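Local coordinates for protein glycoside hydrolase (Streptococcus pneumoniae serotype 4, PDB 6ORH) that probably hydrolyses alpha-L-fucosidic linkages, removing terminal fucose from host-derived carbohydrate antigens as a family 29 glycoside hydrolase, at residues Phe26-Pro31 and Gly121-Pro126; Phe81-Thr86 and Tyr91-Ser96; Ser96-Gly101 and Leu106-Gln111. The protein carries 2 engineered substitutions. One frame throughout, in Å; residues are numbered along the deposited sequence.

In the fold
All three contacts belong to the alpha-L-fucosidase barrel, and only contact 1 reaches the sugar. It joins the ends of strands 23-27 and 119-124, where H28 and Y123 hold the fucose. Contacts 2 and 3 follow one another in the connection from strand 70-74 to helix 105-116 and share S96; their centres are 9 Å apart, and V93 CG1 of contact 2 packs on W98 CE3 of contact 3 at 4.0 Å. Contact 2 also touches contact 1, with P31 CG 3.5 Å from F81 CD2. L83 of contact 2 stays about 12 Å from the fucose. Contact 3 does not touch contact 1: their centres are 14 Å apart and their nearest atoms about 5 Å.

Contact 1 of 3, residues Phe26-Pro31 and Gly121-Pro126; sequences FIHFGP and GVYLSP. With FUC (alpha-L-fucopyranose), chain C.
The rings of F26, H28 and Y123 form an aromatic cluster in the fucose pocket, at the ends of two TIM-barrel strands. H28 puts its CE1 over the centre of the F26 ring, 3.6 Å above that face, while the edge of the imidazole carries F26 CD2 and, near its plane, O4 of the fucose. Against Y123, F26 meets rim to rim, CE1 lying 3.6 Å from Y123 CD2, with the planes 60° apart and neither ring over the other. H28 and Y123 come together obliquely, their centroids 5.4 Å apart. Strand 70-74 runs between these two strands, so the rings meet inside the barrel without a direct backbone bond, and V74 of that strand touches both H28 and Y123. Y123 has CG anti to its own N (chi1 169°), which sets the phenol beside F26 and H28, with its hydroxyl at the sugar. On the far side of the imidazole, ND1 is hydrogen-bonded to N295 OD1, a second-shell bond that fixes the rotation of the ring and keeps NE2 turned to the ligand. H77, H78, W39 and N171 add further hydrogen bonds to the fucose. Its O4 is gripped by two residues of the cluster: Y123 OH donates to O4 at 2.9 Å, and H28 NE2 shares a hydrogen bond with O4 at 2.8 Å.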
loop_
_atom_site.group_PDB
_atom_site.type_symbol
_atom_site.label_atom_id
_atom_site.label_comp_id
_atom_site.label_asym_id
_atom_site.label_seq_id
_atom_site.Cartn_x
_atom_site.Cartn_y
_atom_site.Cartn_z
ATOM N N PHE A 26 -5.768 7.704 -22.392
ATOM C CA PHE A 26 -4.607 7.768 -23.260
ATOM C C PHE A 26 -4.925 6.931 -24.497
ATOM O O PHE A 26 -5.609 5.910 -24.374
ATOM C CB PHE A 26 -3.449 7.060 -22.563
ATOM C CG PHE A 26 -2.100 7.735 -22.483
ATOM C CD1 PHE A 26 -1.692 8.731 -23.373
ATOM C CD2 PHE A 26 -1.183 7.272 -21.537
ATOM C CE1 PHE A 26 -0.428 9.289 -23.278
ATOM C CE2 PHE A 26 0.081 7.843 -21.437
ATOM C CZ PHE A 26 0.458 8.844 -22.310
ATOM N N ILE A 27 -4.449 7.375 -25.667
ATOM C CA ILE A 27 -4.582 6.547 -26.866
ATOM C C ILE A 27 -3.199 6.378 -27.492
ATOM O O ILE A 27 -2.617 7.355 -27.976
ATOM C CB ILE A 27 -5.601 7.170 -27.848
ATOM C CG1 ILE A 27 -7.014 7.193 -27.244
ATOM C CG2 ILE A 27 -5.572 6.392 -29.161
ATOM C CD1 ILE A 27 -8.152 7.613 -28.209
ATOM N N HIS A 28 -2.688 5.129 -27.472
ATOM C CA HIS A 28 -1.484 4.740 -28.201
ATOM C C HIS A 28 -1.924 3.955 -29.439
ATOM O O HIS A 28 -2.505 2.882 -29.313
ATOM C CB HIS A 28 -0.529 3.853 -27.362
ATOM C CG HIS A 28 0.289 4.586 -26.341
ATOM N ND1 HIS A 28 -0.281 5.159 -25.208
ATOM C CD2 HIS A 28 1.626 4.790 -26.248
ATOM C CE1 HIS A 28 0.700 5.707 -24.474
ATOM N NE2 HIS A 28 1.866 5.481 -25.083
ATOM N N PHE A 29 -1.648 4.528 -30.614
ATOM C CA PHE A 29 -2.009 3.913 -31.888
ATOM C C PHE A 29 -0.996 4.384 -32.922
ATOM O O PHE A 29 -0.511 5.513 -32.855
ATOM C CB PHE A 29 -3.408 4.393 -32.281
ATOM C CG PHE A 29 -3.888 3.890 -33.624
ATOM C CD1 PHE A 29 -4.165 2.543 -33.803
ATOM C CD2 PHE A 29 -4.027 4.753 -34.695
ATOM C CE1 PHE A 29 -4.605 2.065 -35.034
ATOM C CE2 PHE A 29 -4.490 4.287 -35.924
ATOM C CZ PHE A 29 -4.751 2.935 -36.096
ATOM N N GLY A 30 -0.615 3.497 -33.848
ATOM C CA GLY A 30 0.308 3.919 -34.885
ATOM C C GLY A 30 0.910 2.700 -35.575
ATOM O O GLY A 30 0.340 1.622 -35.500
ATOM N N PRO A 31 2.070 2.857 -36.231
ATOM C CA PRO A 31 2.777 1.730 -36.846
ATOM C C PRO A 31 2.960 0.543 -35.905
ATOM O O PRO A 31 2.837 -0.600 -36.323
ATOM C CB PRO A 31 4.117 2.364 -37.214
ATOM C CG PRO A 31 3.755 3.800 -37.540
ATOM C CD PRO A 31 2.757 4.142 -36.447
ATOM N N GLY A 121 -5.362 16.224 -24.923
ATOM C CA GLY A 121 -3.927 16.279 -24.700
ATOM C C GLY A 121 -3.201 15.737 -25.915
ATOM O O GLY A 121 -3.813 15.045 -26.748
ATOM N N VAL A 122 -1.922 16.090 -26.017
ATOM C CA VAL A 122 -1.146 15.631 -27.154
ATOM C C VAL A 122 0.201 15.125 -26.665
ATOM O O VAL A 122 0.874 15.789 -25.858
ATOM C CB VAL A 122 -0.982 16.731 -28.225
ATOM C CG1 VAL A 122 -0.279 17.975 -27.691
ATOM C CG2 VAL A 122 -0.191 16.168 -29.413
ATOM N N TYR A 123 0.567 13.935 -27.153
ATOM C CA TYR A 123 1.827 13.273 -26.795
ATOM C C TYR A 123 2.709 13.302 -28.032
ATOM O O TYR A 123 2.336 12.755 -29.074
ATOM C CB TYR A 123 1.519 11.852 -26.305
ATOM C CG TYR A 123 2.647 10.847 -26.110
ATOM C CD1 TYR A 123 3.521 10.521 -27.141
ATOM C CD2 TYR A 123 2.665 10.071 -24.952
ATOM C CE1 TYR A 123 4.516 9.573 -26.940
ATOM C CE2 TYR A 123 3.620 9.085 -24.759
ATOM C CZ TYR A 123 4.545 8.835 -25.763
ATOM O OH TYR A 123 5.471 7.824 -25.632
ATOM N N LEU A 124 3.864 13.968 -27.904
ATOM C CA LEU A 124 4.814 14.112 -28.998
ATOM C C LEU A 124 6.165 13.652 -28.467
ATOM O O LEU A 124 6.763 14.335 -27.635
ATOM C CB LEU A 124 4.863 15.595 -29.395
ATOM C CG LEU A 124 5.712 15.965 -30.611
ATOM C CD1 LEU A 124 5.043 15.506 -31.907
ATOM C CD2 LEU A 124 5.872 17.498 -30.644
ATOM N N SER A 125 6.622 12.474 -28.901
ATOM C CA SER A 125 7.794 11.889 -28.259
ATOM C C SER A 125 9.065 12.747 -28.389
ATOM O O SER A 125 9.514 13.011 -29.508
ATOM C CB SER A 125 8.032 10.488 -28.771
ATOM O OG SER A 125 9.216 9.931 -28.176
ATOM N N PRO A 126 9.757 13.135 -27.293
ATOM C CA PRO A 126 11.078 13.771 -27.434
ATOM C C PRO A 126 12.085 12.835 -28.116
ATOM O O PRO A 126 12.747 13.265 -29.064
ATOM C CB PRO A 126 11.447 14.117 -25.981
ATOM C CG PRO A 126 10.082 14.306 -25.343
ATOM C CD PRO A 126 9.286 13.127 -25.892
HETATM C C1 FUC C . 7.125 4.922 -21.827
HETATM C C2 FUC C . 7.125 4.661 -23.324
HETATM C C3 FUC C . 5.963 3.721 -23.628
HETATM C C4 FUC C . 4.635 4.416 -23.309
HETATM C C5 FUC C . 4.665 4.830 -21.816
HETATM C C6 FUC C . 3.473 5.689 -21.436
HETATM O O2 FUC C . 8.376 4.028 -23.644
HETATM O O3 FUC C . 6.014 3.351 -25.017
HETATM O O4 FUC C . 4.477 5.556 -24.200
HETATM O O5 FUC C . 5.898 5.580 -21.469
#

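Contact 2 of 3, residues Phe81-Thr86 and Tyr91-Ser96; sequences FVLYPT and YSVKVS
F81-T86 and Y91-S96 run parallel through a single bridge between V82 and S92, in which V82 N donates to Y91 O at 3.0 Å and V93 N donates to V82 O at 3.1 Å. The second bond is almost in line with the carbonyl of V82, while S92 CA also approaches that oxygen through a CA-H...O contact. F81 fills one end of the interface. Its edge meets the face of Y91 in a T-shaped pair, CD1 sitting 3.7 Å above the centre of the tyrosine ring, with the planes at 82°. The F81 ring runs on past Y91 to the backbone of the other segment, CE1 lying 3.2 Å from S92 O and CZ close to V93 N. Y91 is stacked on H130, and its hydroxyl bonds to E44 O. V93 splits its branches: CG1 meets L83 CD2 at 4.1 Å, and CG2 lies against the backbone of L83 and Y84. At the outer end the extended K94 chain lays CE 3.7 Å from P85 CB. One water links T86 O to S92 OG, and another joins it to K94 NZ. S92 OG, with chi1 83°, folds back to accept from K94 N in an ST turn leading into the short 3-10 segment 93-94. P85 centres an inverse gamma turn, and the two parallel segments lie in the beta-alpha connection before helix 105-116 of the TIM barrel.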
loop_
_atom_site.group_PDB
_atom_site.type_symbol
_atom_site.label_atom_id
_atom_site.label_comp_id
_atom_site.label_asym_id
_atom_site.label_seq_id
_atom_site.Cartn_x
_atom_site.Cartn_y
_atom_site.Cartn_z
ATOM N N PHE A 81 7.078 8.313 -36.460
ATOM C CA PHE A 81 6.046 8.472 -37.482
ATOM C C PHE A 81 4.941 9.409 -36.987
ATOM O O PHE A 81 4.334 9.149 -35.944
ATOM C CB PHE A 81 5.517 7.091 -37.859
ATOM C CG PHE A 81 4.552 7.109 -39.014
ATOM C CD1 PHE A 81 5.011 7.287 -40.315
ATOM C CD2 PHE A 81 3.188 6.984 -38.799
ATOM C CE1 PHE A 81 4.134 7.279 -41.390
ATOM C CE2 PHE A 81 2.312 6.980 -39.880
ATOM C CZ PHE A 81 2.785 7.143 -41.162
ATOM N N VAL A 82 4.662 10.464 -37.778
ATOM C CA VAL A 82 3.786 11.545 -37.351
ATOM C C VAL A 82 2.376 11.298 -37.888
ATOM O O VAL A 82 2.211 10.984 -39.063
ATOM C CB VAL A 82 4.392 12.892 -37.778
ATOM C CG1 VAL A 82 3.524 14.050 -37.311
ATOM C CG2 VAL A 82 5.818 13.047 -37.230
ATOM N N LEU A 83 1.344 11.414 -37.034
ATOM C CA LEU A 83 0.003 10.948 -37.382
ATOM C C LEU A 83 -0.892 12.115 -37.829
ATOM O O LEU A 83 -2.122 11.986 -37.890
ATOM C CB LEU A 83 -0.582 10.206 -36.169
ATOM C CG LEU A 83 0.191 8.937 -35.791
ATOM C CD1 LEU A 83 -0.396 8.341 -34.523
ATOM C CD2 LEU A 83 0.117 7.903 -36.916
ATOM N N TYR A 84 -0.267 13.267 -38.108
ATOM C CA TYR A 84 -0.952 14.382 -38.755
ATOM C C TYR A 84 -0.018 14.847 -39.867
ATOM O O TYR A 84 1.175 14.572 -39.824
ATOM C CB TYR A 84 -1.310 15.495 -37.759
ATOM C CG TYR A 84 -0.143 16.318 -37.266
ATOM C CD1 TYR A 84 0.653 15.878 -36.209
ATOM C CD2 TYR A 84 0.204 17.527 -37.879
ATOM C CE1 TYR A 84 1.732 16.633 -35.770
ATOM C CE2 TYR A 84 1.288 18.283 -37.450
ATOM C CZ TYR A 84 2.070 17.825 -36.399
ATOM O OH TYR A 84 3.158 18.559 -36.008
ATOM N N PRO A 85 -0.531 15.531 -40.913
ATOM C CA PRO A 85 0.301 15.965 -42.041
ATOM C C PRO A 85 1.221 17.158 -41.788
ATOM O O PRO A 85 1.076 18.249 -42.350
ATOM C CB PRO A 85 -0.772 16.166 -43.130
ATOM C CG PRO A 85 -1.944 16.668 -42.359
ATOM C CD PRO A 85 -1.962 15.817 -41.101
ATOM N N THR A 86 2.201 16.933 -40.918
ATOM C CA THR A 86 3.172 17.950 -40.573
ATOM C C THR A 86 3.913 18.439 -41.823
ATOM O O THR A 86 4.142 17.672 -42.760
ATOM C CB THR A 86 4.188 17.369 -39.573
ATOM O OG1 THR A 86 5.168 18.342 -39.239
ATOM C CG2 THR A 86 4.836 16.069 -40.020
ATOM N N TYR A 91 8.024 11.686 -42.919
ATOM C CA TYR A 91 7.666 10.425 -42.276
ATOM C C TYR A 91 6.356 10.585 -41.508
ATOM O O TYR A 91 6.350 10.694 -40.283
ATOM C CB TYR A 91 8.796 9.924 -41.372
ATOM C CG TYR A 91 8.720 8.476 -40.953
ATOM C CD1 TYR A 91 8.600 7.459 -41.896
ATOM C CD2 TYR A 91 8.830 8.108 -39.620
ATOM C CE1 TYR A 91 8.604 6.123 -41.518
ATOM C CE2 TYR A 91 8.818 6.778 -39.227
ATOM C CZ TYR A 91 8.678 5.780 -40.177
ATOM O OH TYR A 91 8.686 4.474 -39.794
ATOM N N SER A 92 5.253 10.608 -42.253
ATOM C CA SER A 92 3.950 10.929 -41.682
ATOM C C SER A 92 2.861 10.205 -42.469
ATOM O O SER A 92 3.115 9.502 -43.452
ATOM C CB SER A 92 3.729 12.425 -41.722
ATOM O OG SER A 92 3.244 12.782 -43.022
ATOM N N VAL A 93 1.625 10.380 -42.005
ATOM C CA VAL A 93 0.449 9.849 -42.668
ATOM C C VAL A 93 0.358 10.303 -44.124
ATOM O O VAL A 93 -0.366 9.661 -44.873
ATOM C CB VAL A 93 -0.820 10.228 -41.882
ATOM C CG1 VAL A 93 -0.974 9.316 -40.662
ATOM C CG2 VAL A 93 -0.873 11.708 -41.517
ATOM N N LYS A 94 1.057 11.378 -44.493
ATOM C CA LYS A 94 1.018 11.845 -45.883
ATOM C C LYS A 94 1.473 10.754 -46.851
ATOM O O LYS A 94 1.017 10.727 -47.999
ATOM C CB LYS A 94 1.937 13.042 -46.110
ATOM C CG LYS A 94 1.434 14.389 -45.617
ATOM C CD LYS A 94 2.274 15.526 -46.196
ATOM C CE LYS A 94 1.755 16.891 -45.789
ATOM N NZ LYS A 94 2.593 17.988 -46.340
ATOM N N VAL A 95 2.358 9.857 -46.412
ATOM C CA VAL A 95 2.874 8.834 -47.312
ATOM C C VAL A 95 2.269 7.462 -47.012
ATOM O O VAL A 95 2.742 6.436 -47.521
ATOM C CB VAL A 95 4.416 8.803 -47.319
ATOM C CG1 VAL A 95 5.017 10.101 -47.850
ATOM C CG2 VAL A 95 5.006 8.451 -45.965
ATOM N N SER A 96 1.185 7.436 -46.220
ATOM C CA SER A 96 0.507 6.187 -45.928
ATOM C C SER A 96 -0.732 6.071 -46.817
ATOM O O SER A 96 -1.216 7.072 -47.326
ATOM C CB SER A 96 0.146 6.082 -44.467
ATOM O OG SER A 96 -1.100 6.712 -44.196
HETATM O O HOH W 1 4.330 15.163 -43.566
HETATM O O HOH W 2 5.527 17.729 -45.254
#

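Contact 3 of 3, residues Ser96-Gly101 and Leu106-Gln111; sequences SPWRRG and LLEVSQ. With EDO (1,2-ethanediol), chain J.
R99 NH2 is gripped by three oxygens: it donates to E108 OE1 at 2.9 Å and to L54 O, and makes a weak bond to O1 of an ethanediol that probably came from the crystallisation liquor. R99 NE donates to E108 OE2 at 2.8 Å, completing a side-on, two-pronged salt bridge in which each oxygen offers its syn lone pair. Both bonds are nearly straight, and the guanidinium and carboxylate planes lie only 19° apart. At the remaining edge, R99 NH1 donates to the same ethanediol O1 at 2.7 Å.

The arginine lies over one face of the W98 indole. R99 CG sits 3.5 Å above the centre of the indole ring, and W98 NE1 lies over the face of the guanidinium, so the arginine folds back along its neighbour. The bend at chi2 (-81°) makes that fold possible. The indole also presents its edge to the carboxylate, with W98 CZ2 3.7 Å from E108 OE1. E108 reaches over from the helix by an extended chain and meets R99 from the opposite direction.

The contact ties the loop that follows strand 70-74 to helix 105-116, the helix it leads into. E108 packs on A56 of helix 56-65 and on L54 just before it, while V109 of the same turn faces inward onto L71 and L73 of strand 70-74 and M120 of strand 119-124.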
loop_
_atom_site.group_PDB
_atom_site.type_symbol
_atom_site.label_atom_id
_atom_site.label_comp_id
_atom_site.label_asym_id
_atom_site.label_seq_id
_atom_site.Cartn_x
_atom_site.Cartn_y
_atom_site.Cartn_z
ATOM N N SER A 96 1.185 7.436 -46.220
ATOM C CA SER A 96 0.507 6.187 -45.928
ATOM C C SER A 96 -0.732 6.071 -46.817
ATOM O O SER A 96 -1.216 7.072 -47.326
ATOM C CB SER A 96 0.146 6.082 -44.467
ATOM O OG SER A 96 -1.100 6.712 -44.196
ATOM N N PRO A 97 -1.262 4.857 -47.062
ATOM C CA PRO A 97 -2.491 4.726 -47.847
ATOM C C PRO A 97 -3.765 5.105 -47.108
ATOM O O PRO A 97 -4.829 5.225 -47.719
ATOM C CB PRO A 97 -2.538 3.253 -48.248
ATOM C CG PRO A 97 -1.629 2.534 -47.273
ATOM C CD PRO A 97 -0.669 3.562 -46.709
ATOM N N TRP A 98 -3.664 5.281 -45.786
ATOM C CA TRP A 98 -4.849 5.645 -45.026
ATOM C C TRP A 98 -5.435 6.934 -45.612
ATOM O O TRP A 98 -4.699 7.888 -45.828
ATOM C CB TRP A 98 -4.423 5.842 -43.553
ATOM C CG TRP A 98 -5.546 6.214 -42.631
ATOM C CD1 TRP A 98 -6.692 5.510 -42.433
ATOM C CD2 TRP A 98 -5.622 7.362 -41.761
ATOM N NE1 TRP A 98 -7.497 6.146 -41.525
ATOM C CE2 TRP A 98 -6.859 7.276 -41.083
ATOM C CE3 TRP A 98 -4.780 8.446 -41.499
ATOM C CZ2 TRP A 98 -7.282 8.257 -40.186
ATOM C CZ3 TRP A 98 -5.176 9.399 -40.576
ATOM C CH2 TRP A 98 -6.410 9.298 -39.924
ATOM N N ARG A 99 -6.764 6.976 -45.852
ATOM C CA ARG A 99 -7.425 8.165 -46.405
ATOM C C ARG A 99 -6.734 8.657 -47.685
ATOM O O ARG A 99 -6.747 9.854 -47.993
ATOM C CB ARG A 99 -7.517 9.293 -45.374
ATOM C CG ARG A 99 -8.024 8.849 -44.009
ATOM C CD ARG A 99 -9.532 8.737 -43.972
ATOM N NE ARG A 99 -10.003 8.676 -42.591
ATOM C CZ ARG A 99 -10.682 7.656 -42.073
ATOM N NH1 ARG A 99 -10.997 6.609 -42.819
ATOM N NH2 ARG A 99 -11.071 7.685 -40.803
ATOM N N ARG A 100 -6.128 7.723 -48.426
ATOM C CA ARG A 100 -5.387 8.002 -49.655
ATOM C C ARG A 100 -4.352 9.106 -49.464
ATOM O O ARG A 100 -4.174 9.958 -50.337
ATOM C CB ARG A 100 -6.326 8.381 -50.806
ATOM C CG ARG A 100 -6.414 7.325 -51.896
ATOM C CD ARG A 100 -7.737 7.476 -52.632
ATOM N NE ARG A 100 -8.783 7.855 -51.690
ATOM C CZ ARG A 100 -10.084 7.716 -51.926
ATOM N NH1 ARG A 100 -10.482 7.214 -53.083
ATOM N NH2 ARG A 100 -10.971 8.058 -51.009
ATOM N N GLY A 101 -3.656 9.076 -48.322
ATOM C CA GLY A 101 -2.584 10.011 -48.068
ATOM C C GLY A 101 -3.044 11.360 -47.515
ATOM O O GLY A 101 -2.198 12.191 -47.214
ATOM N N LEU A 106 -5.046 13.695 -35.862
ATOM C CA LEU A 106 -5.250 14.735 -34.864
ATOM C C LEU A 106 -6.514 15.533 -35.180
ATOM O O LEU A 106 -7.266 15.850 -34.266
ATOM C CB LEU A 106 -3.991 15.604 -34.722
ATOM C CG LEU A 106 -4.087 16.739 -33.698
ATOM C CD1 LEU A 106 -4.400 16.212 -32.303
ATOM C CD2 LEU A 106 -2.792 17.529 -33.671
ATOM N N LEU A 107 -6.758 15.810 -36.477
ATOM C CA LEU A 107 -7.986 16.499 -36.855
ATOM C C LEU A 107 -9.209 15.631 -36.559
ATOM O O LEU A 107 -10.193 16.137 -36.003
ATOM C CB LEU A 107 -7.931 16.830 -38.351
ATOM C CG LEU A 107 -9.147 17.607 -38.862
ATOM C CD1 LEU A 107 -9.214 18.975 -38.207
ATOM C CD2 LEU A 107 -9.055 17.765 -40.378
ATOM N N GLU A 108 -9.190 14.349 -36.959
ATOM C CA GLU A 108 -10.362 13.495 -36.773
ATOM C C GLU A 108 -10.731 13.403 -35.292
ATOM O O GLU A 108 -11.903 13.554 -34.935
ATOM C CB GLU A 108 -10.187 12.108 -37.385
ATOM C CG GLU A 108 -10.001 12.192 -38.894
ATOM C CD GLU A 108 -10.124 10.865 -39.607
ATOM O OE1 GLU A 108 -10.370 9.842 -38.952
ATOM O OE2 GLU A 108 -9.946 10.864 -40.862
ATOM N N VAL A 109 -9.715 13.213 -34.432
ATOM C CA VAL A 109 -9.983 13.131 -32.998
ATOM C C VAL A 109 -10.487 14.481 -32.485
ATOM O O VAL A 109 -11.394 14.507 -31.655
ATOM C CB VAL A 109 -8.748 12.620 -32.215
ATOM C CG1 VAL A 109 -9.012 12.646 -30.705
ATOM C CG2 VAL A 109 -8.405 11.192 -32.630
ATOM N N SER A 110 -9.857 15.576 -32.940
ATOM C CA SER A 110 -10.185 16.913 -32.470
ATOM C C SER A 110 -11.625 17.273 -32.832
ATOM O O SER A 110 -12.302 17.882 -32.013
ATOM C CB SER A 110 -9.220 17.938 -33.040
ATOM O OG SER A 110 -7.914 17.750 -32.487
ATOM N N GLN A 111 -12.070 16.872 -34.030
ATOM C CA GLN A 111 -13.446 17.183 -34.434
ATOM C C GLN A 111 -14.428 16.518 -33.475
ATOM O O GLN A 111 -15.383 17.174 -33.013
ATOM C CB GLN A 111 -13.711 16.668 -35.844
ATOM C CG GLN A 111 -13.036 17.534 -36.887
ATOM C CD GLN A 111 -13.049 16.901 -38.255
ATOM O OE1 GLN A 111 -13.151 15.680 -38.402
ATOM N NE2 GLN A 111 -12.934 17.742 -39.270
HETATM C C1 EDO J . -13.985 5.422 -41.674
HETATM O O1 EDO J . -12.687 4.921 -41.552
HETATM C C2 EDO J . -14.726 4.461 -42.482
HETATM O O2 EDO J . -13.942 4.194 -43.621
#